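Probable thiosulfate sulfurtransferase (Thermus thermophilus, PDB 2EG4) probably transfers sulfur from thiosulfate to cyanide, as expected of a two-domain rhodanese, and binds a zinc ion. Local coordinates at residues F201-L204 / R205-V209; L117-W121 / L122-D126. All coordinates share one frame; numbering follows the deposited sequence.

Contact 1: F201-L204 / R205-V209; sequences FFVL and RSLGV
The carbonyl oxygen of Leu204 is gripped by two backbone donors where helix 195-206 ends. Leu207 N approaches at 2.9 Å from Leu204 O, and Val209 N at 3.0 Å from the same Leu204 O; they come from opposite faces of the carbonyl plane. The bond from Val209 N, together with that from Gly208 N to Arg205 O (3.0 Å), defines a Schellman motif, in which Gly208 has a positive phi that would press a CB against the preceding carbonyl. The motif's apolar pair is Leu204 and Val209, their CB atoms 4.0 Å apart. One turn earlier the regular helical bonds still run, Arg205 N to Phe201 O at 3.0 Å being nearly straight. Ser206 adds a side-chain bond: OG sits between the backbone N and the carbonyl carbon (chi1 75°), facing back to the carbonyl one turn earlier, and donates to Val203 O at 2.6 Å, while the bond from Leu207 N to that oxygen is weak. On another side of the helix Arg205 lies over one face of the Phe201 ring. Its CG stands 4.3 Å from the ring centroid, only 8° off the normal, a CH-pi contact, and the chain then bends at chi2 to carry NE to 3.7 Å from Phe201 CE1, with guanidinium and ring planes 26° apart. NE is fixed by a hydrogen bond to Ala211 O in strand 210-213. Without the long chain, as with an alanine here, that face of Phe201 would probably lose its CG cover and Ala211 O this donor. The Leu204 side chain touches Leu176 of helix 175-179 and Val189 and Ala211 of the sheet. The Leu204 carbonyl is thus satisfied by the backbone that follows, while the arginine spends its aliphatic part on the ring and its NE on the next strand of this beta-alpha-beta unit.

Contact 2: L117-W121 / L122-D126; sequences LRRDW and LLTAD
Backbone hydrogen bonding joins Arg119 to Leu122 across a single 3-10 turn: Leu122 N donates to Arg119 O at 3.0 Å, from well above the carbonyl plane. Just before it, Arg118 is the centre of an inverse gamma turn. Water supplies the second polar link. The Arg119 chain, bent at chi2 and chi3 (-64° and -66°), folds back along the turn so that NE gives its proton to a water 2.6 Å away, lying at the guanidinium edge; the water can donate to Leu122 O (2.9 Å), which also accepts from Arg212 NH2. The charged end has a firmer partner in Glu127, which forms a salt bridge with Arg119 NH2. Apolar contact is looser, Arg119 CD lying 4.2 Å from Leu122 CD2. The Thr124 methyl CG2 meets the guanidinium obliquely in van der Waals contact, 4.0 Å from Arg119 NH2. Thr124 is the N-cap of helix 125-129: its OG1 caps a backbone N just past Asp126 and its own N bonds to Glu127 OE1, a pair consistent with a capping box. Leu122 also packs on Leu44 of helix 41-57 and Leu84 of helix 73-84, while backbone bonds tie Trp121 and Leu123 to Asn213 of strand 210-213, placing the turn between helices of the N-terminal half and the C-terminal parallel sheet.

Overall arrangement
Both contacts are local turns that meet strand 210-213, one through Arg205 and the other through backbone bonds to Asn213, and both are partly buried. Contact 1 closes a helix at its C-terminal end: Phe201, Leu204 and Val209 are buried, the last two touching strand 186-190, while Ser206 is exposed. Contact 2 leads into helix 125-129 from its N-terminal side, with Leu122 and Thr124 buried beside the partly exposed Arg119, and relies more on water and on a charge met by Glu127, beyond its segments. Their centres lie about 16 Å apart, yet they touch: Phe201 CZ comes within 3.4 Å of Trp121 CD2, the ring planes at about 55°. Neither contact lies at the zinc site.

Contact 1: F201-L204 / R205-V209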
ATOM      1  N   PHE A 201      -7.040  -1.158  -1.681  1.00 17.93           N
ATOM      2  CA  PHE A 201      -6.644  -2.552  -1.815  1.00 19.82           C
ATOM      3  C   PHE A 201      -7.066  -3.306  -0.557  1.00 23.14           C
ATOM      4  O   PHE A 201      -7.786  -4.297  -0.640  1.00 23.74           O
ATOM      5  CB  PHE A 201      -5.116  -2.643  -2.023  1.00 16.70           C
ATOM      6  CG  PHE A 201      -4.545  -4.041  -1.909  1.00 22.94           C
ATOM      7  CD1 PHE A 201      -4.486  -4.885  -3.013  1.00 19.70           C
ATOM      8  CD2 PHE A 201      -4.026  -4.489  -0.702  1.00 19.35           C
ATOM      9  CE1 PHE A 201      -3.915  -6.151  -2.925  1.00 19.90           C
ATOM     10  CE2 PHE A 201      -3.451  -5.771  -0.595  1.00 23.44           C
ATOM     11  CZ  PHE A 201      -3.397  -6.600  -1.715  1.00 24.53           C
ATOM     12  N   PHE A 202      -6.632  -2.836   0.612  1.00 21.64           N
ATOM     13  CA  PHE A 202      -6.996  -3.507   1.859  1.00 22.51           C
ATOM     14  C   PHE A 202      -8.484  -3.490   2.194  1.00 22.09           C
ATOM     15  O   PHE A 202      -9.010  -4.480   2.719  1.00 23.27           O
ATOM     16  CB  PHE A 202      -6.185  -2.933   3.024  1.00 19.47           C
ATOM     17  CG  PHE A 202      -4.768  -3.380   3.019  1.00 17.55           C
ATOM     18  CD1 PHE A 202      -4.459  -4.724   3.233  1.00 22.33           C
ATOM     19  CD2 PHE A 202      -3.740  -2.482   2.748  1.00 23.36           C
ATOM     20  CE1 PHE A 202      -3.150  -5.170   3.172  1.00 23.56           C
ATOM     21  CE2 PHE A 202      -2.427  -2.915   2.684  1.00 17.94           C
ATOM     22  CZ  PHE A 202      -2.125  -4.264   2.895  1.00 24.18           C
ATOM     23  N   VAL A 203      -9.160  -2.389   1.891  1.00 20.86           N
ATOM     24  CA  VAL A 203     -10.587  -2.293   2.162  1.00 21.98           C
ATOM     25  C   VAL A 203     -11.328  -3.296   1.292  1.00 23.65           C
ATOM     26  O   VAL A 203     -12.140  -4.089   1.789  1.00 25.98           O
ATOM     27  CB  VAL A 203     -11.141  -0.887   1.841  1.00 20.75           C
ATOM     28  CG1 VAL A 203     -12.687  -0.893   1.935  1.00 20.65           C
ATOM     29  CG2 VAL A 203     -10.561   0.129   2.814  1.00 23.21           C
ATOM     30  N   LEU A 204     -11.041  -3.268  -0.009  1.00 23.29           N
ATOM     31  CA  LEU A 204     -11.712  -4.173  -0.932  1.00 22.88           C
ATOM     32  C   LEU A 204     -11.457  -5.631  -0.569  1.00 25.70           C
ATOM     33  O   LEU A 204     -12.377  -6.452  -0.604  1.00 26.09           O
ATOM     34  CB  LEU A 204     -11.266  -3.902  -2.374  1.00 21.56           C
ATOM     35  CG  LEU A 204     -11.804  -2.618  -3.007  1.00 22.77           C
ATOM     36  CD1 LEU A 204     -11.210  -2.414  -4.388  1.00 27.14           C
ATOM     37  CD2 LEU A 204     -13.330  -2.703  -3.110  1.00 24.80           C
ATOM     38  N   ARG A 205     -10.214  -5.961  -0.234  1.00 24.08           N
ATOM     39  CA  ARG A 205      -9.874  -7.331   0.128  1.00 27.35           C
ATOM     40  C   ARG A 205     -10.668  -7.783   1.346  1.00 28.98           C
ATOM     41  O   ARG A 205     -11.114  -8.938   1.415  1.00 28.60           O
ATOM     42  CB  ARG A 205      -8.363  -7.462   0.385  1.00 30.02           C
ATOM     43  CG  ARG A 205      -7.550  -7.447  -0.908  1.00 31.23           C
ATOM     44  CD  ARG A 205      -6.782  -8.734  -1.120  1.00 37.63           C
ATOM     45  NE  ARG A 205      -6.367  -8.895  -2.513  1.00 39.79           N
ATOM     46  CZ  ARG A 205      -5.718  -9.955  -2.984  1.00 40.67           C
ATOM     47  NH1 ARG A 205      -5.401 -10.961  -2.168  1.00 40.65           N
ATOM     48  NH2 ARG A 205      -5.381 -10.011  -4.267  1.00 40.63           N
ATOM     49  N   SER A 206     -10.869  -6.877   2.298  1.00 28.12           N
ATOM     50  CA  SER A 206     -11.621  -7.229   3.495  1.00 31.86           C
ATOM     51  C   SER A 206     -13.089  -7.472   3.156  1.00 34.32           C
ATOM     52  O   SER A 206     -13.801  -8.122   3.923  1.00 36.67           O
ATOM     53  CB  SER A 206     -11.521  -6.134   4.555  1.00 30.45           C
ATOM     54  OG  SER A 206     -12.317  -5.008   4.226  1.00 32.85           O
ATOM     55  N   LEU A 207     -13.547  -6.947   2.021  1.00 32.91           N
ATOM     56  CA  LEU A 207     -14.935  -7.146   1.614  1.00 32.70           C
ATOM     57  C   LEU A 207     -15.047  -8.325   0.656  1.00 34.10           C
ATOM     58  O   LEU A 207     -16.116  -8.585   0.107  1.00 35.09           O
ATOM     59  CB  LEU A 207     -15.500  -5.878   0.972  1.00 28.81           C
ATOM     60  CG  LEU A 207     -15.629  -4.685   1.931  1.00 30.43           C
ATOM     61  CD1 LEU A 207     -15.940  -3.414   1.155  1.00 30.88           C
ATOM     62  CD2 LEU A 207     -16.716  -4.980   2.977  1.00 33.20           C
ATOM     63  N   GLY A 208     -13.933  -9.021   0.446  1.00 31.66           N
ATOM     64  CA  GLY A 208     -13.944 -10.192  -0.414  1.00 32.53           C
ATOM     65  C   GLY A 208     -13.625  -9.992  -1.881  1.00 31.31           C
ATOM     66  O   GLY A 208     -13.652 -10.955  -2.654  1.00 32.04           O
ATOM     67  N   VAL A 209     -13.327  -8.755  -2.267  1.00 31.00           N
ATOM     68  CA  VAL A 209     -12.992  -8.438  -3.655  1.00 29.43           C
ATOM     69  C   VAL A 209     -11.517  -8.729  -3.929  1.00 28.69           C
ATOM     70  O   VAL A 209     -10.661  -8.433  -3.104  1.00 27.70           O
ATOM     71  CB  VAL A 209     -13.283  -6.953  -3.949  1.00 28.97           C
ATOM     72  CG1 VAL A 209     -12.677  -6.553  -5.283  1.00 31.09           C
ATOM     73  CG2 VAL A 209     -14.792  -6.719  -3.947  1.00 34.16           C
TER

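Contact 2: L117-W121 / L122-D126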
ATOM      1  N   LEU A 117       8.137 -12.445  -3.271  1.00 24.21           N
ATOM      2  CA  LEU A 117       7.076 -11.612  -3.834  1.00 24.31           C
ATOM      3  C   LEU A 117       5.726 -12.252  -4.037  1.00 28.90           C
ATOM      4  O   LEU A 117       5.599 -13.314  -4.646  1.00 24.67           O
ATOM      5  CB  LEU A 117       7.480 -11.011  -5.179  1.00 29.23           C
ATOM      6  CG  LEU A 117       8.434  -9.824  -5.257  1.00 31.21           C
ATOM      7  CD1 LEU A 117       8.293  -9.203  -6.650  1.00 27.46           C
ATOM      8  CD2 LEU A 117       8.116  -8.779  -4.193  1.00 30.85           C
ATOM      9  N   ARG A 118       4.703 -11.563  -3.560  1.00 27.30           N
ATOM     10  CA  ARG A 118       3.339 -12.026  -3.727  1.00 28.93           C
ATOM     11  C   ARG A 118       2.841 -11.316  -4.986  1.00 27.79           C
ATOM     12  O   ARG A 118       2.125 -10.326  -4.899  1.00 23.17           O
ATOM     13  CB  ARG A 118       2.515 -11.620  -2.505  1.00 32.51           C
ATOM     14  CG  ARG A 118       1.496 -12.654  -2.094  1.00 37.08           C
ATOM     15  CD  ARG A 118       0.782 -12.266  -0.810  1.00 41.43           C
ATOM     16  NE  ARG A 118       1.669 -12.233   0.347  1.00 47.24           N
ATOM     17  CZ  ARG A 118       1.306 -12.624   1.564  1.00 48.55           C
ATOM     18  NH1 ARG A 118       0.075 -13.077   1.772  1.00 51.82           N
ATOM     19  NH2 ARG A 118       2.169 -12.571   2.570  1.00 49.40           N
ATOM     20  N   ARG A 119       3.230 -11.813  -6.166  1.00 24.38           N
ATOM     21  CA  ARG A 119       2.833 -11.174  -7.417  1.00 27.59           C
ATOM     22  C   ARG A 119       1.332 -11.009  -7.533  1.00 26.20           C
ATOM     23  O   ARG A 119       0.857 -10.098  -8.207  1.00 26.65           O
ATOM     24  CB  ARG A 119       3.342 -11.960  -8.640  1.00 28.59           C
ATOM     25  CG  ARG A 119       4.795 -11.693  -9.013  1.00 35.88           C
ATOM     26  CD  ARG A 119       5.018 -10.243  -9.450  1.00 38.03           C
ATOM     27  NE  ARG A 119       4.327  -9.904 -10.698  1.00 40.66           N
ATOM     28  CZ  ARG A 119       4.677 -10.344 -11.904  1.00 41.27           C
ATOM     29  NH1 ARG A 119       5.721 -11.150 -12.049  1.00 43.31           N
ATOM     30  NH2 ARG A 119       3.974  -9.982 -12.969  1.00 40.09           N
ATOM     31  N   ASP A 120       0.587 -11.890  -6.872  1.00 26.37           N
ATOM     32  CA  ASP A 120      -0.871 -11.824  -6.927  1.00 25.82           C
ATOM     33  C   ASP A 120      -1.448 -10.535  -6.337  1.00 24.89           C
ATOM     34  O   ASP A 120      -2.568 -10.128  -6.667  1.00 24.70           O
ATOM     35  CB  ASP A 120      -1.500 -13.059  -6.242  1.00 27.03           C
ATOM     36  CG  ASP A 120      -0.934 -13.340  -4.859  1.00 27.61           C
ATOM     37  OD1 ASP A 120       0.278 -13.647  -4.759  1.00 31.86           O
ATOM     38  OD2 ASP A 120      -1.699 -13.270  -3.866  1.00 28.78           O
ATOM     39  N   TRP A 121      -0.688  -9.888  -5.463  1.00 22.67           N
ATOM     40  CA  TRP A 121      -1.140  -8.639  -4.845  1.00 21.20           C
ATOM     41  C   TRP A 121      -0.909  -7.426  -5.742  1.00 21.10           C
ATOM     42  O   TRP A 121      -1.491  -6.360  -5.560  1.00 18.98           O
ATOM     43  CB  TRP A 121      -0.343  -8.394  -3.565  1.00 21.38           C
ATOM     44  CG  TRP A 121      -0.876  -9.065  -2.348  1.00 22.54           C
ATOM     45  CD1 TRP A 121      -1.576 -10.236  -2.291  1.00 25.47           C
ATOM     46  CD2 TRP A 121      -0.764  -8.589  -0.999  1.00 23.75           C
ATOM     47  NE1 TRP A 121      -1.915 -10.518  -0.979  1.00 25.07           N
ATOM     48  CE2 TRP A 121      -1.429  -9.523  -0.170  1.00 25.94           C
ATOM     49  CE3 TRP A 121      -0.163  -7.462  -0.412  1.00 24.80           C
ATOM     50  CZ2 TRP A 121      -1.515  -9.364   1.223  1.00 24.90           C
ATOM     51  CZ3 TRP A 121      -0.243  -7.299   0.964  1.00 24.62           C
ATOM     52  CH2 TRP A 121      -0.918  -8.250   1.772  1.00 24.62           C
ATOM     53  N   LEU A 122      -0.038  -7.609  -6.714  1.00 21.08           N
ATOM     54  CA  LEU A 122       0.397  -6.521  -7.561  1.00 20.08           C
ATOM     55  C   LEU A 122      -0.061  -6.478  -9.007  1.00 21.02           C
ATOM     56  O   LEU A 122      -0.391  -7.496  -9.592  1.00 24.05           O
ATOM     57  CB  LEU A 122       1.930  -6.560  -7.556  1.00 20.52           C
ATOM     58  CG  LEU A 122       2.784  -5.649  -8.427  1.00 21.11           C
ATOM     59  CD1 LEU A 122       2.773  -4.253  -7.842  1.00 20.58           C
ATOM     60  CD2 LEU A 122       4.218  -6.205  -8.494  1.00 18.73           C
ATOM     61  N   LEU A 123      -0.070  -5.270  -9.551  1.00 18.31           N
ATOM     62  CA  LEU A 123      -0.290  -5.039 -10.974  1.00 22.41           C
ATOM     63  C   LEU A 123       0.946  -4.272 -11.493  1.00 19.94           C
ATOM     64  O   LEU A 123       1.316  -3.231 -10.952  1.00 19.05           O
ATOM     65  CB  LEU A 123      -1.493  -4.140 -11.243  1.00 24.10           C
ATOM     66  CG  LEU A 123      -2.873  -4.752 -11.097  1.00 28.37           C
ATOM     67  CD1 LEU A 123      -3.894  -3.660 -11.379  1.00 26.12           C
ATOM     68  CD2 LEU A 123      -3.036  -5.925 -12.055  1.00 29.63           C
ATOM     69  N   THR A 124       1.574  -4.779 -12.545  1.00 21.32           N
ATOM     70  CA  THR A 124       2.675  -4.064 -13.166  1.00 19.97           C
ATOM     71  C   THR A 124       1.932  -3.195 -14.189  1.00 21.44           C
ATOM     72  O   THR A 124       0.720  -3.386 -14.382  1.00 23.45           O
ATOM     73  CB  THR A 124       3.593  -5.009 -13.953  1.00 21.28           C
ATOM     74  OG1 THR A 124       2.796  -5.739 -14.893  1.00 21.32           O
ATOM     75  CG2 THR A 124       4.305  -5.996 -13.021  1.00 21.80           C
ATOM     76  N   ALA A 125       2.637  -2.285 -14.856  1.00 19.64           N
ATOM     77  CA  ALA A 125       2.016  -1.406 -15.855  1.00 19.53           C
ATOM     78  C   ALA A 125       1.375  -2.236 -16.942  1.00 20.44           C
ATOM     79  O   ALA A 125       0.259  -1.957 -17.374  1.00 21.30           O
ATOM     80  CB  ALA A 125       3.040  -0.479 -16.479  1.00 19.99           C
ATOM     81  N   ASP A 126       2.088  -3.252 -17.399  1.00 22.17           N
ATOM     82  CA  ASP A 126       1.534  -4.111 -18.442  1.00 23.76           C
ATOM     83  C   ASP A 126       0.252  -4.806 -18.008  1.00 24.02           C
ATOM     84  O   ASP A 126      -0.700  -4.948 -18.794  1.00 24.14           O
ATOM     85  CB  ASP A 126       2.574  -5.140 -18.857  1.00 28.41           C
ATOM     86  CG  ASP A 126       3.418  -4.651 -19.993  1.00 36.05           C
ATOM     87  OD1 ASP A 126       3.122  -5.044 -21.145  1.00 41.78           O
ATOM     88  OD2 ASP A 126       4.347  -3.853 -19.737  1.00 36.12           O
TER
HETATM   89  O   HOH W   1       2.003  -8.814 -10.628  1.00 28.93           O